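Local structure of PA0833-PD protein (Pseudomonas aeruginosa PAO1, 6JFW) at residues 17-22 with 28-33; 47-52 with 94-99; 71-76 with 80-85. The protein probably anchors the outer membrane to the cell wall by binding peptidoglycan through its periplasmic OmpA C-like domain, the part described here. One frame throughout, in Å; residues are numbered along the deposited sequence.

Contact 1: 17-22 with 28-33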
loop_
_atom_site.group_PDB
_atom_site.type_symbol
_atom_site.label_atom_id
_atom_site.label_comp_id
_atom_site.label_asym_id
_atom_site.label_seq_id
_atom_site.Cartn_x
_atom_site.Cartn_y
_atom_site.Cartn_z
ATOM N N GLY A 17 8.285 -5.743 7.072
ATOM C CA GLY A 17 8.574 -5.648 5.660
ATOM C C GLY A 17 7.926 -4.472 4.963
ATOM O O GLY A 17 8.184 -4.259 3.773
ATOM N N VAL A 18 7.086 -3.710 5.660
ATOM C CA VAL A 18 6.504 -2.495 5.103
ATOM C C VAL A 18 7.513 -1.364 5.237
ATOM O O VAL A 18 8.032 -1.107 6.329
ATOM C CB VAL A 18 5.190 -2.142 5.816
ATOM C CG1 VAL A 18 4.665 -0.801 5.327
ATOM C CG2 VAL A 18 4.161 -3.231 5.605
ATOM N N GLU A 19 7.794 -0.683 4.131
ATOM C CA GLU A 19 8.702 0.452 4.159
ATOM C C GLU A 19 7.925 1.754 4.294
ATOM O O GLU A 19 6.858 1.925 3.702
ATOM C CB GLU A 19 9.571 0.506 2.902
ATOM C CG GLU A 19 10.087 -0.829 2.437
ATOM C CD GLU A 19 10.570 -0.771 1.017
ATOM O OE1 GLU A 19 10.829 -1.843 0.435
ATOM O OE2 GLU A 19 10.689 0.355 0.489
ATOM N N VAL A 20 8.485 2.669 5.076
ATOM C CA VAL A 20 7.901 3.978 5.328
ATOM C C VAL A 20 8.829 5.010 4.710
ATOM O O VAL A 20 10.016 5.068 5.055
ATOM C CB VAL A 20 7.719 4.232 6.831
ATOM C CG1 VAL A 20 7.071 5.583 7.072
ATOM C CG2 VAL A 20 6.907 3.108 7.461
ATOM N N GLN A 21 8.300 5.818 3.797
ATOM C CA GLN A 21 9.087 6.837 3.120
ATOM C C GLN A 21 8.507 8.215 3.385
ATOM O O GLN A 21 7.308 8.443 3.189
ATOM C CB GLN A 21 9.154 6.591 1.614
ATOM C CG GLN A 21 9.665 5.223 1.242
ATOM C CD GLN A 21 10.024 5.126 -0.223
ATOM O OE1 GLN A 21 9.603 5.951 -1.034
ATOM N NE2 GLN A 21 10.809 4.116 -0.573
ATOM N N ARG A 22 9.366 9.118 3.841
ATOM C CA ARG A 22 9.068 10.541 3.863
ATOM C C ARG A 22 9.287 11.103 2.462
ATOM O O ARG A 22 10.377 10.965 1.899
ATOM C CB ARG A 22 9.963 11.250 4.872
ATOM C CG ARG A 22 10.080 12.735 4.640
ATOM C CD ARG A 22 8.758 13.391 4.927
ATOM N NE ARG A 22 8.270 12.972 6.232
ATOM C CZ ARG A 22 7.133 13.387 6.770
ATOM N NH1 ARG A 22 6.772 12.952 7.966
ATOM N NH2 ARG A 22 6.358 14.237 6.111
ATOM N N LYS A 28 4.632 7.894 2.470
ATOM C CA LYS A 28 4.321 6.780 1.584
ATOM C C LYS A 28 4.701 5.472 2.259
ATOM O O LYS A 28 5.808 5.342 2.792
ATOM C CB LYS A 28 5.052 6.910 0.247
ATOM C CG LYS A 28 4.854 5.716 -0.671
ATOM C CD LYS A 28 5.809 5.764 -1.846
ATOM C CE LYS A 28 5.434 6.852 -2.830
ATOM N NZ LYS A 28 6.489 7.023 -3.864
ATOM N N LEU A 29 3.786 4.510 2.230
ATOM C CA LEU A 29 4.013 3.176 2.770
ATOM C C LEU A 29 4.075 2.188 1.614
ATOM O O LEU A 29 3.106 2.054 0.858
ATOM C CB LEU A 29 2.906 2.795 3.753
ATOM C CG LEU A 29 2.648 3.838 4.843
ATOM C CD1 LEU A 29 1.287 3.638 5.481
ATOM C CD2 LEU A 29 3.742 3.783 5.891
ATOM N N ILE A 30 5.212 1.511 1.469
ATOM C CA ILE A 30 5.396 0.483 0.449
ATOM C C ILE A 30 5.092 -0.866 1.078
ATOM O O ILE A 30 5.770 -1.286 2.022
ATOM C CB ILE A 30 6.821 0.492 -0.124
ATOM C CG1 ILE A 30 7.217 1.889 -0.597
ATOM C CG2 ILE A 30 6.928 -0.522 -1.264
ATOM C CD1 ILE A 30 6.516 2.322 -1.836
ATOM N N MET A 31 4.089 -1.554 0.546
ATOM C CA MET A 31 3.731 -2.883 1.024
ATOM C C MET A 31 4.055 -3.905 -0.057
ATOM O O MET A 31 3.304 -4.027 -1.040
ATOM C CB MET A 31 2.248 -2.928 1.402
ATOM C CG MET A 31 1.902 -1.902 2.483
ATOM S SD MET A 31 0.150 -1.554 2.736
ATOM C CE MET A 31 -0.605 -3.057 2.136
ATOM N N PRO A 32 5.162 -4.641 0.058
ATOM C CA PRO A 32 5.545 -5.572 -1.010
ATOM C C PRO A 32 4.515 -6.675 -1.180
ATOM O O PRO A 32 3.899 -7.136 -0.216
ATOM C CB PRO A 32 6.891 -6.135 -0.532
ATOM C CG PRO A 32 7.351 -5.214 0.555
ATOM C CD PRO A 32 6.114 -4.659 1.180
ATOM N N GLY A 33 4.334 -7.099 -2.431
ATOM C CA GLY A 33 3.331 -8.111 -2.719
ATOM C C GLY A 33 3.593 -9.426 -2.009
ATOM O O GLY A 33 2.659 -10.097 -1.565
#

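Contact 2: 47-52 with 94-99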
loop_
_atom_site.group_PDB
_atom_site.type_symbol
_atom_site.label_atom_id
_atom_site.label_comp_id
_atom_site.label_asym_id
_atom_site.label_seq_id
_atom_site.Cartn_x
_atom_site.Cartn_y
_atom_site.Cartn_z
ATOM N N SER A 47 -0.538 -13.327 7.842
ATOM C CA SER A 47 0.463 -12.592 8.605
ATOM C C SER A 47 0.342 -11.079 8.480
ATOM O O SER A 47 0.954 -10.357 9.274
ATOM C CB SER A 47 1.855 -13.001 8.144
ATOM O OG SER A 47 2.026 -12.590 6.794
ATOM N N PHE A 48 -0.376 -10.576 7.481
ATOM C CA PHE A 48 -0.446 -9.137 7.274
ATOM C C PHE A 48 -1.699 -8.514 7.872
ATOM O O PHE A 48 -1.878 -7.294 7.776
ATOM C CB PHE A 48 -0.363 -8.811 5.785
ATOM C CG PHE A 48 0.142 -7.436 5.515
ATOM C CD1 PHE A 48 1.455 -7.111 5.789
ATOM C CD2 PHE A 48 -0.693 -6.460 5.016
ATOM C CE1 PHE A 48 1.925 -5.839 5.562
ATOM C CE2 PHE A 48 -0.223 -5.184 4.785
ATOM C CZ PHE A 48 1.088 -4.875 5.055
ATOM N N TYR A 49 -2.561 -9.321 8.489
ATOM C CA TYR A 49 -3.768 -8.791 9.112
ATOM C C TYR A 49 -3.426 -7.799 10.215
ATOM O O TYR A 49 -3.985 -6.697 10.271
ATOM C CB TYR A 49 -4.607 -9.940 9.668
ATOM C CG TYR A 49 -5.499 -10.596 8.646
ATOM C CD1 TYR A 49 -5.037 -10.880 7.368
ATOM C CD2 TYR A 49 -6.801 -10.941 8.964
ATOM C CE1 TYR A 49 -5.855 -11.481 6.433
ATOM C CE2 TYR A 49 -7.627 -11.542 8.041
ATOM C CZ TYR A 49 -7.149 -11.810 6.776
ATOM O OH TYR A 49 -7.972 -12.412 5.853
ATOM N N ALA A 50 -2.509 -8.170 11.097
ATOM C CA ALA A 50 -2.210 -7.336 12.251
ATOM C C ALA A 50 -1.460 -6.063 11.858
ATOM O O ALA A 50 -1.769 -4.993 12.399
ATOM C CB ALA A 50 -1.436 -8.137 13.298
ATOM N N PRO A 51 -0.474 -6.110 10.946
ATOM C CA PRO A 51 0.061 -4.842 10.414
ATOM C C PRO A 51 -1.015 -3.920 9.862
ATOM O O PRO A 51 -1.002 -2.716 10.146
ATOM C CB PRO A 51 1.037 -5.314 9.331
ATOM C CG PRO A 51 1.533 -6.609 9.839
ATOM C CD PRO A 51 0.355 -7.257 10.522
ATOM N N LEU A 52 -1.960 -4.461 9.089
ATOM C CA LEU A 52 -3.051 -3.638 8.572
ATOM C C LEU A 52 -3.925 -3.103 9.698
ATOM O O LEU A 52 -4.408 -1.966 9.628
ATOM C CB LEU A 52 -3.889 -4.437 7.577
ATOM C CG LEU A 52 -3.306 -4.540 6.169
ATOM C CD1 LEU A 52 -4.125 -5.485 5.304
ATOM C CD2 LEU A 52 -3.209 -3.162 5.529
ATOM N N ALA A 94 -7.992 -1.674 0.654
ATOM C CA ALA A 94 -8.969 -0.654 1.022
ATOM C C ALA A 94 -10.181 -1.267 1.707
ATOM O O ALA A 94 -10.687 -0.720 2.694
ATOM C CB ALA A 94 -9.401 0.127 -0.217
ATOM N N GLY A 95 -10.669 -2.397 1.191
ATOM C CA GLY A 95 -11.800 -3.057 1.822
ATOM C C GLY A 95 -11.498 -3.499 3.241
ATOM O O GLY A 95 -12.347 -3.390 4.129
ATOM N N TYR A 96 -10.281 -3.997 3.473
ATOM C CA TYR A 96 -9.891 -4.389 4.824
ATOM C C TYR A 96 -9.856 -3.182 5.753
ATOM O O TYR A 96 -10.405 -3.219 6.859
ATOM C CB TYR A 96 -8.529 -5.085 4.800
ATOM C CG TYR A 96 -8.153 -5.719 6.122
ATOM C CD1 TYR A 96 -7.535 -4.976 7.121
ATOM C CD2 TYR A 96 -8.420 -7.058 6.370
ATOM C CE1 TYR A 96 -7.197 -5.550 8.331
ATOM C CE2 TYR A 96 -8.084 -7.641 7.577
ATOM C CZ TYR A 96 -7.472 -6.883 8.554
ATOM O OH TYR A 96 -7.135 -7.458 9.756
ATOM N N LEU A 97 -9.206 -2.100 5.316
ATOM C CA LEU A 97 -9.093 -0.911 6.154
ATOM C C LEU A 97 -10.463 -0.347 6.512
ATOM O O LEU A 97 -10.681 0.098 7.644
ATOM C CB LEU A 97 -8.242 0.145 5.450
ATOM C CG LEU A 97 -6.749 -0.166 5.346
ATOM C CD1 LEU A 97 -6.055 0.824 4.422
ATOM C CD2 LEU A 97 -6.107 -0.154 6.726
ATOM N N THR A 98 -11.401 -0.365 5.563
ATOM C CA THR A 98 -12.744 0.131 5.851
ATOM C C THR A 98 -13.481 -0.794 6.811
ATOM O O THR A 98 -14.239 -0.326 7.670
ATOM C CB THR A 98 -13.537 0.301 4.556
ATOM O OG1 THR A 98 -13.389 -0.869 3.742
ATOM C CG2 THR A 98 -13.045 1.510 3.790
ATOM N N ALA A 99 -13.271 -2.106 6.685
ATOM C CA ALA A 99 -13.855 -3.039 7.644
ATOM C C ALA A 99 -13.341 -2.781 9.053
ATOM O O ALA A 99 -14.053 -3.040 10.031
ATOM C CB ALA A 99 -13.559 -4.479 7.225
#

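Contact 3: 71-76 with 80-85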
loop_
_atom_site.group_PDB
_atom_site.type_symbol
_atom_site.label_atom_id
_atom_site.label_comp_id
_atom_site.label_asym_id
_atom_site.label_seq_id
_atom_site.Cartn_x
_atom_site.Cartn_y
_atom_site.Cartn_z
ATOM N N GLY A 71 -2.149 0.268 -6.400
ATOM C CA GLY A 71 -1.582 -1.033 -6.692
ATOM C C GLY A 71 -0.655 -0.974 -7.894
ATOM O O GLY A 71 -0.871 -0.204 -8.826
ATOM N N TYR A 72 0.393 -1.796 -7.856
ATOM C CA TYR A 72 1.372 -1.855 -8.932
ATOM C C TYR A 72 1.699 -3.306 -9.250
ATOM O O TYR A 72 1.545 -4.199 -8.414
ATOM C CB TYR A 72 2.677 -1.131 -8.578
ATOM C CG TYR A 72 2.563 0.357 -8.358
ATOM C CD1 TYR A 72 2.283 0.870 -7.100
ATOM C CD2 TYR A 72 2.770 1.251 -9.401
ATOM C CE1 TYR A 72 2.196 2.229 -6.888
ATOM C CE2 TYR A 72 2.682 2.616 -9.198
ATOM C CZ TYR A 72 2.394 3.098 -7.941
ATOM O OH TYR A 72 2.306 4.455 -7.732
ATOM N N THR A 73 2.178 -3.525 -10.471
ATOM C CA THR A 73 2.687 -4.819 -10.899
ATOM C C THR A 73 4.024 -4.628 -11.600
ATOM O O THR A 73 4.494 -3.507 -11.815
ATOM C CB THR A 73 1.719 -5.539 -11.848
ATOM O OG1 THR A 73 1.525 -4.747 -13.027
ATOM C CG2 THR A 73 0.380 -5.786 -11.176
ATOM N N ASP A 74 4.636 -5.755 -11.949
ATOM C CA ASP A 74 5.766 -5.776 -12.864
ATOM C C ASP A 74 5.230 -5.645 -14.290
ATOM O O ASP A 74 4.032 -5.455 -14.509
ATOM C CB ASP A 74 6.578 -7.049 -12.660
ATOM C CG ASP A 74 5.760 -8.296 -12.906
ATOM O OD1 ASP A 74 5.034 -8.727 -11.986
ATOM O OD2 ASP A 74 5.830 -8.837 -14.025
ATOM N N SER A 75 6.107 -5.764 -15.284
ATOM C CA SER A 75 5.728 -5.516 -16.670
ATOM C C SER A 75 5.451 -6.787 -17.464
ATOM O O SER A 75 5.194 -6.699 -18.670
ATOM C CB SER A 75 6.814 -4.697 -17.373
ATOM O OG SER A 75 8.006 -5.445 -17.511
ATOM N N THR A 76 5.499 -7.957 -16.834
ATOM C CA THR A 76 5.148 -9.192 -17.525
ATOM C C THR A 76 3.654 -9.215 -17.821
ATOM O O THR A 76 2.833 -8.879 -16.959
ATOM C CB THR A 76 5.552 -10.406 -16.683
ATOM O OG1 THR A 76 6.963 -10.629 -16.798
ATOM C CG2 THR A 76 4.802 -11.657 -17.120
ATOM N N GLN A 80 -3.515 -4.151 -19.899
ATOM C CA GLN A 80 -4.886 -4.236 -19.403
ATOM C C GLN A 80 -4.992 -5.223 -18.247
ATOM O O GLN A 80 -5.616 -4.929 -17.220
ATOM C CB GLN A 80 -5.835 -4.639 -20.533
ATOM C CG GLN A 80 -7.060 -5.424 -20.057
ATOM C CD GLN A 80 -7.989 -5.817 -21.189
ATOM O OE1 GLN A 80 -8.292 -6.996 -21.377
ATOM N NE2 GLN A 80 -8.452 -4.829 -21.943
ATOM N N HIS A 81 -4.383 -6.400 -18.396
ATOM C CA HIS A 81 -4.485 -7.424 -17.362
ATOM C C HIS A 81 -3.770 -6.999 -16.085
ATOM O O HIS A 81 -4.248 -7.273 -14.978
ATOM C CB HIS A 81 -3.921 -8.746 -17.882
ATOM C CG HIS A 81 -4.154 -9.905 -16.965
ATOM N ND1 HIS A 81 -5.410 -10.270 -16.531
ATOM C CD2 HIS A 81 -3.291 -10.783 -16.401
ATOM C CE1 HIS A 81 -5.311 -11.322 -15.738
ATOM N NE2 HIS A 81 -4.036 -11.653 -15.642
ATOM N N ASN A 82 -2.624 -6.325 -16.219
ATOM C CA ASN A 82 -1.881 -5.875 -15.045
ATOM C C ASN A 82 -2.629 -4.781 -14.296
ATOM O O ASN A 82 -2.646 -4.768 -13.059
ATOM C CB ASN A 82 -0.497 -5.380 -15.456
ATOM C CG ASN A 82 0.465 -6.510 -15.736
ATOM O OD1 ASN A 82 0.342 -7.598 -15.176
ATOM N ND2 ASN A 82 1.436 -6.257 -16.605
ATOM N N MET A 83 -3.227 -3.837 -15.026
ATOM C CA MET A 83 -4.055 -2.820 -14.387
ATOM C C MET A 83 -5.192 -3.470 -13.610
ATOM O O MET A 83 -5.469 -3.103 -12.461
ATOM C CB MET A 83 -4.599 -1.857 -15.443
ATOM C CG MET A 83 -3.520 -1.122 -16.221
ATOM S SD MET A 83 -2.988 0.398 -15.424
ATOM C CE MET A 83 -4.429 1.422 -15.684
ATOM N N ASP A 84 -5.853 -4.448 -14.232
ATOM C CA ASP A 84 -6.866 -5.264 -13.572
ATOM C C ASP A 84 -6.335 -5.863 -12.272
ATOM O O ASP A 84 -6.911 -5.667 -11.198
ATOM C CB ASP A 84 -7.311 -6.368 -14.538
ATOM C CG ASP A 84 -8.563 -7.090 -14.090
ATOM O OD1 ASP A 84 -8.713 -7.365 -12.881
ATOM O OD2 ASP A 84 -9.397 -7.399 -14.964
ATOM N N LEU A 85 -5.237 -6.616 -12.371
ATOM C CA LEU A 85 -4.681 -7.292 -11.202
ATOM C C LEU A 85 -4.286 -6.298 -10.118
ATOM O O LEU A 85 -4.529 -6.536 -8.929
ATOM C CB LEU A 85 -3.476 -8.136 -11.614
ATOM C CG LEU A 85 -3.754 -9.370 -12.471
ATOM C CD1 LEU A 85 -2.448 -10.006 -12.921
ATOM C CD2 LEU A 85 -4.595 -10.366 -11.695
HETATM O O HOH W 1 2.709 -4.871 -18.725
#

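Contact 1: 17-22 with 28-33
Glu19 and Ile30 exchange two backbone hydrogen bonds at the open end of an antiparallel beta hairpin, strands 19-23 and 26-32, at one margin of the five-stranded mixed sheet of this OmpA C-like domain. Glu19 N reaches Ile30 O at 3.0 Å, and Ile30 N returns to Glu19 O. Gln21 and Lys28 form the next hydrogen-bonded pair, with Lys28 N donating almost straight to Gln21 O (174° at the hydrogen). Between them Val20 and Leu29 make a non-hydrogen-bonded pair. The tight side carries Val18, Val20, Leu29 and Met31. Val20 and Leu29 run side by side, and Val20 CG2 meets Leu29 CD2 at 3.6 Å. Val18 has CG1 anti to the backbone N (chi1 174°) and CG2 beside that N; this fork takes CG of Met31 about equally from both methyls, Val18 CG2 to Met31 CG being 4.1 Å. Leu55 and Phe59 of helix 49-61 close over Leu29, and Phe48 packs on Val18. The other face is looser and turned to solvent: Glu19 is exposed, Gln21 and Lys28 partly so, while Ile30 among them is buried against Glu19, Gln21 and Glu134. Glu19, extended beyond CG, lays its carboxylate across Ile30, OE2 standing 3.9 Å from Ile30 CB. Gln21 and Lys28 travel alongside each other, Gln21 OE1 in van der Waals contact with the aliphatic Lys28 CD; Lys28 NZ has a long, weak ion pair with Glu134 of the adjoining strand. Strand 132-139 bonds to the far edge of 28-33 through Val135 and Val133. Where the hairpin strands part, Pro32 stands just before helix 33-36, and its ring turns CD to the backbone of the first segment, 3.3 Å from Gly17 O.

Contact 2: 47-52 with 94-99
Between these segments the backbones come nearest at Leu52 and Leu97, with CA atoms 7.1 Å apart, a spacing that leaves side chains to fill the join between the start of helix 49-61 and the end of helix 79-99. Tyr96 does most of the bridging. Its CG is anti to the backbone N (chi1 -171°), which carries the phenol across to the first turn of the other helix. There the rings of Tyr49 and Tyr96 form an edge-to-face pair: centroids are 5.1 Å apart, planes are inclined at 67°, and the edge of Tyr96 is directed at the face of Tyr49. CE2 of Tyr96 stands over that face toward its rim, 3.8 Å from Tyr49 CD2. Leu52 lies against the same tyrosine. Its CB touches Tyr96 CE1 at 3.6 Å, while Leu52 CD1 sits over a ring face in a CH-pi contact, 4.3 Å from the Tyr96 centroid and 26° off the normal. Tyr96 OH passes 3.3 Å from Tyr49 O without a hydrogen bond to it; its partner is Asn53 OD1, one residue beyond the segment, so the phenol is held at its polar end as well as along its ring. Deeper in, Leu97 directs CD2 toward the first helix, 3.8 Å from Leu52 O. The contact thus joins two helices on the same side of the sheet: Leu97 and Ala94 rest on Ile69 of strand 65-72, Ala94 and Thr98 reach strand 107-111, and Ile44, in the loop before helix 49-61, touches Tyr49, Leu52 and Tyr96.

Contact 3: 71-76 with 80-85
Asn82 meets the loop 73-76 from the first turn of helix 79-99, and its side chain carries nearly all of the contact. Two residues earlier, Gln80 begins the regular backbone bonding of this part of the helix, its O accepting from Asp84 N; His81 does the same for Leu85 N. Asn82 follows, with CB facing the loop, 3.2 Å from Thr73 OG1. With CG set beside the backbone N (chi1 -77°), the amide reaches Thr76: ND2 donates to Thr76 O at 3.0 Å. The acceptor lies almost in the amide plane of Asn82, yet the donor stands 50° out of the carbonyl plane of Thr76. A water links the same ND2, by a weak bond, to Ser75 O. This is the strand-to-helix turn of the beta-alpha-beta unit made by 65-72, 79-99 and 107-111; as in other OmpA C-like domains, the loop with Thr73 and Asp74 probably lines the peptidoglycan-binding pocket. Within the loop, Thr73 OG1 donates to a lone pair of Asp74 O, and Asp74 OD2 accepts from Thr76 N at 3.0 Å, an Asx turn. The other carboxylate oxygen, OD1, makes a salt bridge with Arg131, so both oxygens of this buried Asp74 are engaged. Beyond Asn82, Asp84 pairs through OD1 with Arg88 farther along the helix.

From the N terminus, contact 1 closes first, as the short hairpin of strands 19-23 and 26-32. After helix 33-36 the chain reaches 47-52, running into helix 49-61, where contact 2 opens; it closes only at the end of helix 79-99. Nested inside that long loop is contact 3, a local turn between strand 65-72 and the start of the same helix 79-99. Contacts 1 and 2 touch directly: Phe48 CE2 lies 3.4 Å from Met31 CE, joining hairpin and helix pair. Contact 3 stands apart, its centre about 21 Å from that of contact 2, but helix 79-99 serves both. Contacts 1 and 3 reach the same sheet without touching.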